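Iron dependent repressor (Sulfolobus solfataricus, PDB 2X4H) probably binds DNA as a metal-dependent, dimeric transcription regulator of the DtxR/MntR family, and binds zinc. Local coordinates at residues D119-Y122 / N123-K127; E30-I34 / N35-K39; I95-K99 / Q100-E104. All blocks are in the same frame, centred on the assembly; numbering follows the deposited sequence.

Contact 1: residues D119-Y122 / N123-K127; sequences DKLY and NYLGK
The carbonyl oxygen of Tyr122 takes its main bond from the amide of Lys127, with Lys127 N and Tyr122 O 2.8 Å apart, and a weak second one from Leu125 N. The Lys127 bond reaches five residues back, one more than a helical bond. Upstream the ordinary helical pattern still runs: Asn123 N, Tyr124 N and Leu125 N donate to the carbonyls of Asp119, Lys120 and Leu121, the straightest being Asn123 N to Asp119 O (N-H...O angle 167°). Gly126, at a phi of 86°, turns the chain back, and its amide bonds to Asn123 O.

That reversal carries Lys127 over the tyrosine ring. Lys127 CA stands 3.7 Å from the centroid of the Tyr122 ring, almost on the ring normal, a CH-pi contact over one face, and Lys127 CB comes within 3.7 Å of Tyr122 CE2. With CG anti to the backbone N (chi1 176°), the ring lies beside its own carbonyl, where the returning chain passes. Asn123 OD1 meets the same ring at its edge, 3.5 Å from CD2 of Tyr122. One turn along, Leu121 CG rests 3.9 Å from Leu125 CD1, and both leucines also pack on Val87 of helix 72-94.

Lys83 of that helix makes a cation-pi contact with Tyr122 and a salt bridge with Asp119. Toward the second subunit, Tyr124 OH is hydrogen-bonded to Tyr124 OH of that chain. A glycine of positive phi, with two bonds back into the last turn, makes this a Schellman motif, here closing helix 115-124 where it meets the second subunit.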
ATOM      1  N   ASP C 119       7.963 -14.923  19.340  1.00 44.05           N
ATOM      2  CA  ASP C 119       9.192 -15.643  19.664  1.00 44.79           C
ATOM      3  C   ASP C 119       9.303 -15.899  21.149  1.00 44.37           C
ATOM      4  O   ASP C 119       9.768 -16.974  21.556  1.00 43.37           O
ATOM      5  CB  ASP C 119      10.442 -14.906  19.179  1.00 47.62           C
ATOM      6  CG  ASP C 119      10.587 -14.935  17.638  1.00 52.36           C
ATOM      7  OD1 ASP C 119       9.839 -15.713  16.989  1.00 54.76           O
ATOM      8  OD2 ASP C 119      11.432 -14.185  17.065  1.00 58.04           O
ATOM      9  N   LYS C 120       8.884 -14.946  21.984  1.00 44.14           N
ATOM     10  CA  LYS C 120       9.007 -15.190  23.422  1.00 44.42           C
ATOM     11  C   LYS C 120       7.963 -16.173  23.913  1.00 41.84           C
ATOM     12  O   LYS C 120       8.232 -16.955  24.827  1.00 42.55           O
ATOM     13  CB  LYS C 120       9.020 -13.879  24.215  1.00 46.47           C
ATOM     14  CG  LYS C 120      10.418 -13.247  24.132  1.00 49.87           C
ATOM     15  CD  LYS C 120      10.626 -12.028  24.980  1.00 52.72           C
ATOM     16  CE  LYS C 120      12.123 -11.781  25.149  1.00 56.43           C
ATOM     17  NZ  LYS C 120      12.429 -10.350  25.329  1.00 59.52           N
ATOM     18  N   LEU C 121       6.792 -16.157  23.289  1.00 40.01           N
ATOM     19  CA  LEU C 121       5.696 -17.030  23.670  1.00 38.99           C
ATOM     20  C   LEU C 121       6.036 -18.449  23.241  1.00 39.08           C
ATOM     21  O   LEU C 121       5.743 -19.404  23.951  1.00 38.22           O
ATOM     22  CB  LEU C 121       4.355 -16.563  23.089  1.00 38.33           C
ATOM     23  CG  LEU C 121       3.092 -17.376  23.419  1.00 37.95           C
ATOM     24  CD1 LEU C 121       2.869 -17.481  24.930  1.00 37.75           C
ATOM     25  CD2 LEU C 121       1.857 -16.831  22.742  1.00 35.12           C
ATOM     26  N   TYR C 122       6.701 -18.566  22.097  1.00 39.93           N
ATOM     27  CA  TYR C 122       7.200 -19.844  21.605  1.00 40.19           C
ATOM     28  C   TYR C 122       8.159 -20.457  22.604  1.00 41.05           C
ATOM     29  O   TYR C 122       7.982 -21.619  23.019  1.00 40.99           O
ATOM     30  CB  TYR C 122       7.865 -19.604  20.252  1.00 41.49           C
ATOM     31  CG  TYR C 122       8.547 -20.769  19.582  1.00 42.44           C
ATOM     32  CD1 TYR C 122       7.816 -21.686  18.833  1.00 43.26           C
ATOM     33  CD2 TYR C 122       9.916 -20.889  19.596  1.00 42.94           C
ATOM     34  CE1 TYR C 122       8.424 -22.727  18.163  1.00 41.60           C
ATOM     35  CE2 TYR C 122      10.548 -21.934  18.918  1.00 46.35           C
ATOM     36  CZ  TYR C 122       9.794 -22.866  18.204  1.00 45.50           C
ATOM     37  OH  TYR C 122      10.406 -23.930  17.520  1.00 43.12           O
ATOM     38  N   ASN C 123       9.131 -19.672  23.055  1.00 42.10           N
ATOM     39  CA  ASN C 123      10.044 -20.165  24.095  1.00 43.28           C
ATOM     40  C   ASN C 123       9.313 -20.535  25.398  1.00 41.40           C
ATOM     41  O   ASN C 123       9.568 -21.570  25.979  1.00 41.27           O
ATOM     42  CB  ASN C 123      11.169 -19.155  24.366  1.00 45.31           C
ATOM     43  CG  ASN C 123      12.096 -18.979  23.164  1.00 49.14           C
ATOM     44  OD1 ASN C 123      12.021 -19.714  22.177  1.00 49.93           O
ATOM     45  ND2 ASN C 123      12.958 -17.980  23.237  1.00 51.77           N
ATOM     46  N   TYR C 124       8.399 -19.681  25.843  1.00 40.78           N
ATOM     47  CA  TYR C 124       7.643 -19.906  27.082  1.00 39.98           C
ATOM     48  C   TYR C 124       6.843 -21.206  27.052  1.00 38.91           C
ATOM     49  O   TYR C 124       6.732 -21.867  28.070  1.00 38.25           O
ATOM     50  CB  TYR C 124       6.725 -18.730  27.304  1.00 40.52           C
ATOM     51  CG  TYR C 124       5.887 -18.735  28.544  1.00 41.33           C
ATOM     52  CD1 TYR C 124       6.425 -18.341  29.768  1.00 44.22           C
ATOM     53  CD2 TYR C 124       4.528 -19.058  28.482  1.00 41.11           C
ATOM     54  CE1 TYR C 124       5.629 -18.314  30.930  1.00 46.50           C
ATOM     55  CE2 TYR C 124       3.723 -19.022  29.617  1.00 45.36           C
ATOM     56  CZ  TYR C 124       4.285 -18.655  30.840  1.00 47.64           C
ATOM     57  OH  TYR C 124       3.503 -18.635  31.967  1.00 53.28           O
ATOM     58  N   LEU C 125       6.314 -21.571  25.881  1.00 37.88           N
ATOM     59  CA  LEU C 125       5.533 -22.805  25.710  1.00 37.27           C
ATOM     60  C   LEU C 125       6.393 -24.024  25.426  1.00 37.70           C
ATOM     61  O   LEU C 125       5.874 -25.097  25.137  1.00 38.34           O
ATOM     62  CB  LEU C 125       4.536 -22.637  24.572  1.00 36.04           C
ATOM     63  CG  LEU C 125       3.481 -21.534  24.769  1.00 37.41           C
ATOM     64  CD1 LEU C 125       2.706 -21.288  23.432  1.00 35.21           C
ATOM     65  CD2 LEU C 125       2.528 -21.840  25.912  1.00 35.15           C
ATOM     66  N   GLY C 126       7.710 -23.855  25.458  1.00 37.92           N
ATOM     67  CA  GLY C 126       8.638 -24.950  25.292  1.00 38.72           C
ATOM     68  C   GLY C 126       8.985 -25.272  23.856  1.00 38.65           C
ATOM     69  O   GLY C 126       9.249 -26.433  23.550  1.00 39.60           O
ATOM     70  N   LYS C 127       9.006 -24.258  22.994  1.00 37.35           N
ATOM     71  CA  LYS C 127       9.350 -24.411  21.560  1.00 38.09           C
ATOM     72  C   LYS C 127       8.580 -25.510  20.829  1.00 37.35           C
ATOM     73  O   LYS C 127       9.176 -26.347  20.173  1.00 39.15           O
ATOM     74  CB  LYS C 127      10.849 -24.657  21.397  1.00 41.05           C
ATOM     75  CG  LYS C 127      11.687 -23.627  22.104  1.00 44.13           C
ATOM     76  CD  LYS C 127      13.163 -23.743  21.813  1.00 48.38           C
ATOM     77  CE  LYS C 127      13.880 -22.591  22.515  1.00 51.01           C
ATOM     78  NZ  LYS C 127      15.352 -22.679  22.385  1.00 57.34           N
TER

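Contact 2: residues E30-I34 / N35-K39; sequences EGAKI and NRIAK
Lys33 O receives the amide of Ile37 in a nearly linear bond, Ile37 N to Lys33 O being 3.1 Å with an angle of 177° at the hydrogen. The donor also lies almost on the extension of the carbonyl bond. Arg36 N reaches the same oxygen, but its bond is weak, bent to 127°. Next along the helix, Ala38 N donates to Ile34 O at 3.1 Å. Lys33 occupies the N-cap position, and its carbonyl thereby starts the helical ladder; Lys39 N continues it by bonding to Asn35 O.

Around this backbone frame the packing is local and made mostly by aliphatic groups. Ile37 folds back over the entry to the helix: its CD1 lies 3.8 Å from Ala32 CB, and its CG1 passes 3.4 Å from Lys33 O. The CG1 branch sits beside the backbone N, opposite the carbonyl carbon (chi1 -60°), and from there the extended chain carries CD1 back to the alanine methyl. Ala38 adds its own methyl at the first turn of the helix, with CB 3.5 Å from Ile34 O. On the outer side, Lys33 CB and Arg36 CG make a looser contact at 4.3 Å. The arginine chain then bends at chi2 and chi3, its end leading away from the loop, and NH1 makes a long, weak ion pair with Asp40.

Helix 34-41 lies between helices 13-27 and 45-57, consistent with the winged helix-turn-helix of the DtxR/MntR family. Ala32 and Ile37 pack against Ile22 of helix 13-27, while Ile34, Ile37 and Ala38 rest on Val48 of helix 45-57. Through backbone bonds between Ala32 and Val68, the incoming loop is also joined to strand 67-70 of the antiparallel hairpin.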
ATOM      1  N   GLU C  30       8.035 -21.227 -11.687  1.00 76.01           N
ATOM      2  CA  GLU C  30       7.515 -20.155 -12.554  1.00 73.39           C
ATOM      3  C   GLU C  30       6.981 -18.948 -11.772  1.00 68.70           C
ATOM      4  O   GLU C  30       6.621 -19.072 -10.615  1.00 68.16           O
ATOM      5  CB  GLU C  30       6.429 -20.698 -13.494  1.00 75.47           C
ATOM      6  CG  GLU C  30       5.372 -21.577 -12.823  1.00 78.85           C
ATOM      7  CD  GLU C  30       4.206 -21.915 -13.753  1.00 82.61           C
ATOM      8  OE1 GLU C  30       3.487 -20.986 -14.188  1.00 81.88           O
ATOM      9  OE2 GLU C  30       4.002 -23.115 -14.033  1.00 88.01           O
ATOM     10  N   GLY C  31       6.936 -17.787 -12.421  1.00 65.84           N
ATOM     11  CA  GLY C  31       6.401 -16.565 -11.805  1.00 62.10           C
ATOM     12  C   GLY C  31       4.887 -16.601 -11.748  1.00 60.48           C
ATOM     13  O   GLY C  31       4.240 -17.130 -12.645  1.00 61.62           O
ATOM     14  N   ALA C  32       4.315 -16.055 -10.684  1.00 58.24           N
ATOM     15  CA  ALA C  32       2.858 -16.008 -10.538  1.00 57.10           C
ATOM     16  C   ALA C  32       2.311 -14.861 -11.384  1.00 55.04           C
ATOM     17  O   ALA C  32       2.560 -13.695 -11.061  1.00 52.84           O
ATOM     18  CB  ALA C  32       2.480 -15.801  -9.085  1.00 56.45           C
ATOM     19  N   LYS C  33       1.573 -15.178 -12.449  1.00 56.02           N
ATOM     20  CA  LYS C  33       0.971 -14.130 -13.309  1.00 55.55           C
ATOM     21  C   LYS C  33      -0.266 -13.516 -12.636  1.00 54.11           C
ATOM     22  O   LYS C  33      -1.014 -14.212 -11.941  1.00 53.95           O
ATOM     23  CB  LYS C  33       0.603 -14.659 -14.695  1.00 57.79           C
ATOM     24  CG  LYS C  33       1.743 -15.387 -15.403  1.00 60.93           C
ATOM     25  CD  LYS C  33       1.508 -15.485 -16.902  1.00 64.13           C
ATOM     26  CE  LYS C  33       2.232 -16.684 -17.484  1.00 68.09           C
ATOM     27  NZ  LYS C  33       3.542 -16.913 -16.789  1.00 69.01           N
ATOM     28  N   ILE C  34      -0.472 -12.220 -12.882  1.00 52.83           N
ATOM     29  CA  ILE C  34      -1.551 -11.468 -12.264  1.00 51.82           C
ATOM     30  C   ILE C  34      -2.881 -12.176 -12.395  1.00 52.99           C
ATOM     31  O   ILE C  34      -3.611 -12.315 -11.402  1.00 52.93           O
ATOM     32  CB  ILE C  34      -1.633 -10.043 -12.815  1.00 52.09           C
ATOM     33  CG1 ILE C  34      -0.369  -9.280 -12.413  1.00 51.61           C
ATOM     34  CG2 ILE C  34      -2.893  -9.301 -12.291  1.00 51.03           C
ATOM     35  CD1 ILE C  34      -0.129  -9.255 -10.912  1.00 51.18           C
ATOM     36  N   ASN C  35      -3.171 -12.696 -13.576  1.00 54.87           N
ATOM     37  CA  ASN C  35      -4.492 -13.311 -13.813  1.00 56.76           C
ATOM     38  C   ASN C  35      -4.664 -14.737 -13.266  1.00 57.57           C
ATOM     39  O   ASN C  35      -5.788 -15.179 -13.007  1.00 58.84           O
ATOM     40  CB  ASN C  35      -4.820 -13.217 -15.290  1.00 58.94           C
ATOM     41  CG  ASN C  35      -4.829 -11.780 -15.758  1.00 58.81           C
ATOM     42  OD1 ASN C  35      -5.754 -11.033 -15.465  1.00 58.86           O
ATOM     43  ND2 ASN C  35      -3.770 -11.370 -16.439  1.00 60.21           N
ATOM     44  N   ARG C  36      -3.560 -15.443 -13.049  1.00 57.69           N
ATOM     45  CA  ARG C  36      -3.635 -16.759 -12.399  1.00 59.54           C
ATOM     46  C   ARG C  36      -3.909 -16.594 -10.907  1.00 57.59           C
ATOM     47  O   ARG C  36      -4.745 -17.302 -10.344  1.00 59.26           O
ATOM     48  CB  ARG C  36      -2.357 -17.578 -12.635  1.00 61.06           C
ATOM     49  CG  ARG C  36      -2.103 -17.971 -14.100  1.00 64.28           C
ATOM     50  CD  ARG C  36      -3.165 -18.923 -14.676  1.00 69.03           C
ATOM     51  NE  ARG C  36      -3.098 -20.288 -14.148  1.00 73.85           N
ATOM     52  CZ  ARG C  36      -4.034 -20.900 -13.415  1.00 76.05           C
ATOM     53  NH1 ARG C  36      -5.151 -20.281 -13.056  1.00 74.45           N
ATOM     54  NH2 ARG C  36      -3.834 -22.165 -13.025  1.00 80.22           N
ATOM     55  N   ILE C  37      -3.216 -15.639 -10.286  1.00 54.95           N
ATOM     56  CA  ILE C  37      -3.454 -15.270  -8.891  1.00 53.76           C
ATOM     57  C   ILE C  37      -4.915 -14.881  -8.691  1.00 54.30           C
ATOM     58  O   ILE C  37      -5.543 -15.277  -7.706  1.00 55.14           O
ATOM     59  CB  ILE C  37      -2.594 -14.081  -8.455  1.00 51.61           C
ATOM     60  CG1 ILE C  37      -1.099 -14.398  -8.580  1.00 51.70           C
ATOM     61  CG2 ILE C  37      -2.943 -13.675  -7.020  1.00 50.41           C
ATOM     62  CD1 ILE C  37      -0.183 -13.189  -8.332  1.00 49.63           C
ATOM     63  N   ALA C  38      -5.438 -14.112  -9.641  1.00 54.37           N
ATOM     64  CA  ALA C  38      -6.798 -13.595  -9.586  1.00 55.44           C
ATOM     65  C   ALA C  38      -7.819 -14.724  -9.626  1.00 58.18           C
ATOM     66  O   ALA C  38      -8.760 -14.759  -8.825  1.00 58.76           O
ATOM     67  CB  ALA C  38      -7.034 -12.620 -10.745  1.00 55.12           C
ATOM     68  N   LYS C  39      -7.625 -15.649 -10.560  1.00 60.68           N
ATOM     69  CA  LYS C  39      -8.529 -16.791 -10.694  1.00 64.35           C
ATOM     70  C   LYS C  39      -8.445 -17.741  -9.489  1.00 65.60           C
ATOM     71  O   LYS C  39      -9.484 -18.220  -8.984  1.00 68.07           O
ATOM     72  CB  LYS C  39      -8.220 -17.536 -11.992  1.00 67.18           C
ATOM     73  CG  LYS C  39      -9.274 -18.564 -12.425  1.00 72.27           C
ATOM     74  CD  LYS C  39      -8.847 -19.230 -13.739  1.00 76.05           C
ATOM     75  CE  LYS C  39      -9.817 -20.306 -14.202  1.00 81.20           C
ATOM     76  NZ  LYS C  39      -9.537 -20.670 -15.633  1.00 84.20           N
TER

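Contact 3: residues I95-K99 / Q100-E104; sequences IGIDK and QTACE. With ZN (zinc ion), chain M.
A capped N-terminus opens helix 99-107, which carries a zinc ligand one turn further on. Asp98 is the N-cap, and its OD2 accepts twice from Thr101. The Thr101 amide reaches it almost straight, N to Asp98 OD2 2.7 Å with an angle of 171°, nearly in line with the carboxylate C-O bond. The hydroxyl donates as well, Thr101 OG1 to Asp98 OD2 2.8 Å, coming from above the carboxylate plane. Thr101 OG1 lies beside its own backbone N (chi1 -52°), bringing hydroxyl and amide to the same oxygen. With an alanine here the hydroxyl bond is gone, and the Asp98 carboxylate, left with the amide as its grip from this residue, is likely to turn more freely.

The other carboxylate oxygen, Asp98 OD1, accepts from a water that in turn takes the Gln100 amide, bridging cap and first turn. Ala102 N bonds to Asp98 O at 2.7 Å, and Cys103 N to Lys99 O at 3.0 Å. Beneath the cap, Ile97 CG2 lies 4.1 Å from Thr101 CB and 4.3 Å from Ala102 CB; both Ile97 and Ala102 also meet Leu92 of helix 72-94. That helix ends in a Schellman turn at Gly96, and Ile97 packs on Glu116 of the second subunit.

Beyond the cap, Cys103 SG binds zinc at 2.2 Å, and His85, Glu89 and a water complete the ligands. The whole is an N-capped helix delivering a cysteine to a zinc site in the family's metal-binding and dimerisation domain.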
ATOM      1  N   ILE C  95      -4.800 -23.105  28.054  1.00 39.16           N
ATOM      2  CA  ILE C  95      -5.581 -22.387  29.062  1.00 40.46           C
ATOM      3  C   ILE C  95      -7.048 -22.749  29.006  1.00 41.88           C
ATOM      4  O   ILE C  95      -7.856 -22.079  29.633  1.00 43.82           O
ATOM      5  CB  ILE C  95      -5.386 -20.851  28.969  1.00 40.29           C
ATOM      6  CG1 ILE C  95      -6.109 -20.248  27.762  1.00 41.20           C
ATOM      7  CG2 ILE C  95      -3.900 -20.501  28.883  1.00 38.95           C
ATOM      8  CD1 ILE C  95      -5.910 -18.740  27.632  1.00 40.55           C
ATOM      9  N   GLY C  96      -7.403 -23.794  28.264  1.00 42.10           N
ATOM     10  CA  GLY C  96      -8.751 -24.370  28.335  1.00 44.21           C
ATOM     11  C   GLY C  96      -9.738 -24.096  27.212  1.00 45.65           C
ATOM     12  O   GLY C  96     -10.904 -24.399  27.345  1.00 48.23           O
ATOM     13  N   ILE C  97      -9.295 -23.523  26.104  1.00 45.06           N
ATOM     14  CA  ILE C  97     -10.184 -23.266  24.960  1.00 46.30           C
ATOM     15  C   ILE C  97     -10.127 -24.441  23.955  1.00 47.35           C
ATOM     16  O   ILE C  97      -9.052 -24.870  23.571  1.00 45.54           O
ATOM     17  CB  ILE C  97      -9.818 -21.916  24.281  1.00 44.77           C
ATOM     18  CG1 ILE C  97     -10.022 -20.777  25.287  1.00 45.86           C
ATOM     19  CG2 ILE C  97     -10.711 -21.658  23.085  1.00 46.33           C
ATOM     20  CD1 ILE C  97      -9.519 -19.453  24.899  1.00 44.22           C
ATOM     21  N   ASP C  98     -11.283 -24.953  23.540  1.00 50.51           N
ATOM     22  CA  ASP C  98     -11.372 -26.037  22.539  1.00 52.69           C
ATOM     23  C   ASP C  98     -10.653 -25.690  21.218  1.00 51.45           C
ATOM     24  O   ASP C  98     -10.694 -24.543  20.762  1.00 51.21           O
ATOM     25  CB  ASP C  98     -12.857 -26.396  22.319  1.00 57.51           C
ATOM     26  CG  ASP C  98     -13.228 -26.573  20.861  1.00 61.45           C
ATOM     27  OD1 ASP C  98     -13.566 -27.716  20.464  1.00 68.23           O
ATOM     28  OD2 ASP C  98     -13.194 -25.577  20.113  1.00 62.86           O
ATOM     29  N   LYS C  99     -10.008 -26.676  20.598  1.00 51.09           N
ATOM     30  CA  LYS C  99      -9.057 -26.394  19.521  1.00 49.36           C
ATOM     31  C   LYS C  99      -9.675 -25.746  18.278  1.00 50.59           C
ATOM     32  O   LYS C  99      -9.014 -24.972  17.597  1.00 48.48           O
ATOM     33  CB  LYS C  99      -8.254 -27.642  19.112  1.00 49.61           C
ATOM     34  CG  LYS C  99      -9.047 -28.734  18.448  1.00 54.64           C
ATOM     35  CD  LYS C  99      -8.152 -29.816  17.863  1.00 56.13           C
ATOM     36  CE  LYS C  99      -8.982 -30.921  17.276  1.00 59.61           C
ATOM     37  NZ  LYS C  99      -8.139 -32.118  17.087  1.00 63.45           N
ATOM     38  N   GLN C 100     -10.917 -26.081  17.958  1.00 53.51           N
ATOM     39  CA  GLN C 100     -11.540 -25.472  16.805  1.00 55.25           C
ATOM     40  C   GLN C 100     -11.840 -23.999  17.096  1.00 53.83           C
ATOM     41  O   GLN C 100     -11.572 -23.142  16.277  1.00 53.13           O
ATOM     42  CB  GLN C 100     -12.795 -26.215  16.384  1.00 59.92           C
ATOM     43  CG  GLN C 100     -13.565 -25.471  15.300  1.00 64.15           C
ATOM     44  CD  GLN C 100     -13.849 -26.316  14.086  1.00 70.05           C
ATOM     45  OE1 GLN C 100     -14.192 -27.496  14.202  1.00 74.45           O
ATOM     46  NE2 GLN C 100     -13.721 -25.713  12.901  1.00 71.36           N
ATOM     47  N   THR C 101     -12.380 -23.718  18.278  1.00 52.45           N
ATOM     48  CA  THR C 101     -12.606 -22.347  18.707  1.00 50.39           C
ATOM     49  C   THR C 101     -11.278 -21.602  18.854  1.00 47.01           C
ATOM     50  O   THR C 101     -11.192 -20.409  18.584  1.00 47.59           O
ATOM     51  CB  THR C 101     -13.384 -22.316  20.035  1.00 50.98           C
ATOM     52  OG1 THR C 101     -14.573 -23.114  19.919  1.00 53.20           O
ATOM     53  CG2 THR C 101     -13.746 -20.884  20.412  1.00 50.27           C
ATOM     54  N   ALA C 102     -10.234 -22.315  19.264  1.00 45.56           N
ATOM     55  CA  ALA C 102      -8.891 -21.741  19.339  1.00 43.81           C
ATOM     56  C   ALA C 102      -8.395 -21.297  17.970  1.00 43.31           C
ATOM     57  O   ALA C 102      -7.803 -20.240  17.843  1.00 44.14           O
ATOM     58  CB  ALA C 102      -7.903 -22.759  19.955  1.00 43.53           C
ATOM     59  N   CYS C 103      -8.620 -22.116  16.950  1.00 44.36           N
ATOM     60  CA  CYS C 103      -8.195 -21.798  15.603  1.00 45.35           C
ATOM     61  C   CYS C 103      -8.895 -20.515  15.115  1.00 46.91           C
ATOM     62  O   CYS C 103      -8.246 -19.601  14.619  1.00 46.46           O
ATOM     63  CB  CYS C 103      -8.495 -22.977  14.663  1.00 48.07           C
ATOM     64  SG  CYS C 103      -7.702 -22.833  13.045  1.00 47.13           S
ATOM     65  N   GLU C 104     -10.214 -20.459  15.313  1.00 49.28           N
ATOM     66  CA  GLU C 104     -11.042 -19.332  14.875  1.00 52.72           C
ATOM     67  C   GLU C 104     -10.679 -18.049  15.623  1.00 50.68           C
ATOM     68  O   GLU C 104     -10.512 -17.002  15.028  1.00 51.97           O
ATOM     69  CB  GLU C 104     -12.529 -19.667  15.066  1.00 56.74           C
ATOM     70  CG  GLU C 104     -13.030 -20.797  14.158  1.00 63.27           C
ATOM     71  CD  GLU C 104     -14.301 -21.494  14.660  1.00 70.88           C
ATOM     72  OE1 GLU C 104     -14.704 -22.501  14.031  1.00 77.12           O
ATOM     73  OE2 GLU C 104     -14.898 -21.060  15.678  1.00 72.64           O
TER
HETATM   74 ZN    ZN M1139      -5.521 -23.067  13.164  1.00 48.13          ZN
HETATM   75  O   HOH W   1     -12.494 -28.807  18.462  1.00 16.83           O
HETATM   76  O   HOH W   2      -3.886 -24.168  12.141  1.00 16.81           O

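How the contacts relate
Helix ends recur throughout this example: contacts 2 and 3 begin helices, and contact 1 finishes one. Contacts 1 and 3 belong to the same metal-binding and dimerisation region, with centres 18 Å apart and nearest atoms about 7 Å apart; both pack against helix 72-94 and touch the second subunit. Contact 2 lies in the DNA-binding region, across the chain's centre, its centre 37 Å from that of contact 1 and 35 Å from that of contact 3. Only contact 3 holds a residue bound to zinc here; Asp119 of contact 1 belongs to another zinc site, not occupied in this chain. The side chains of Leu125 and Ile37 each lie about 12 Å from a zinc ion.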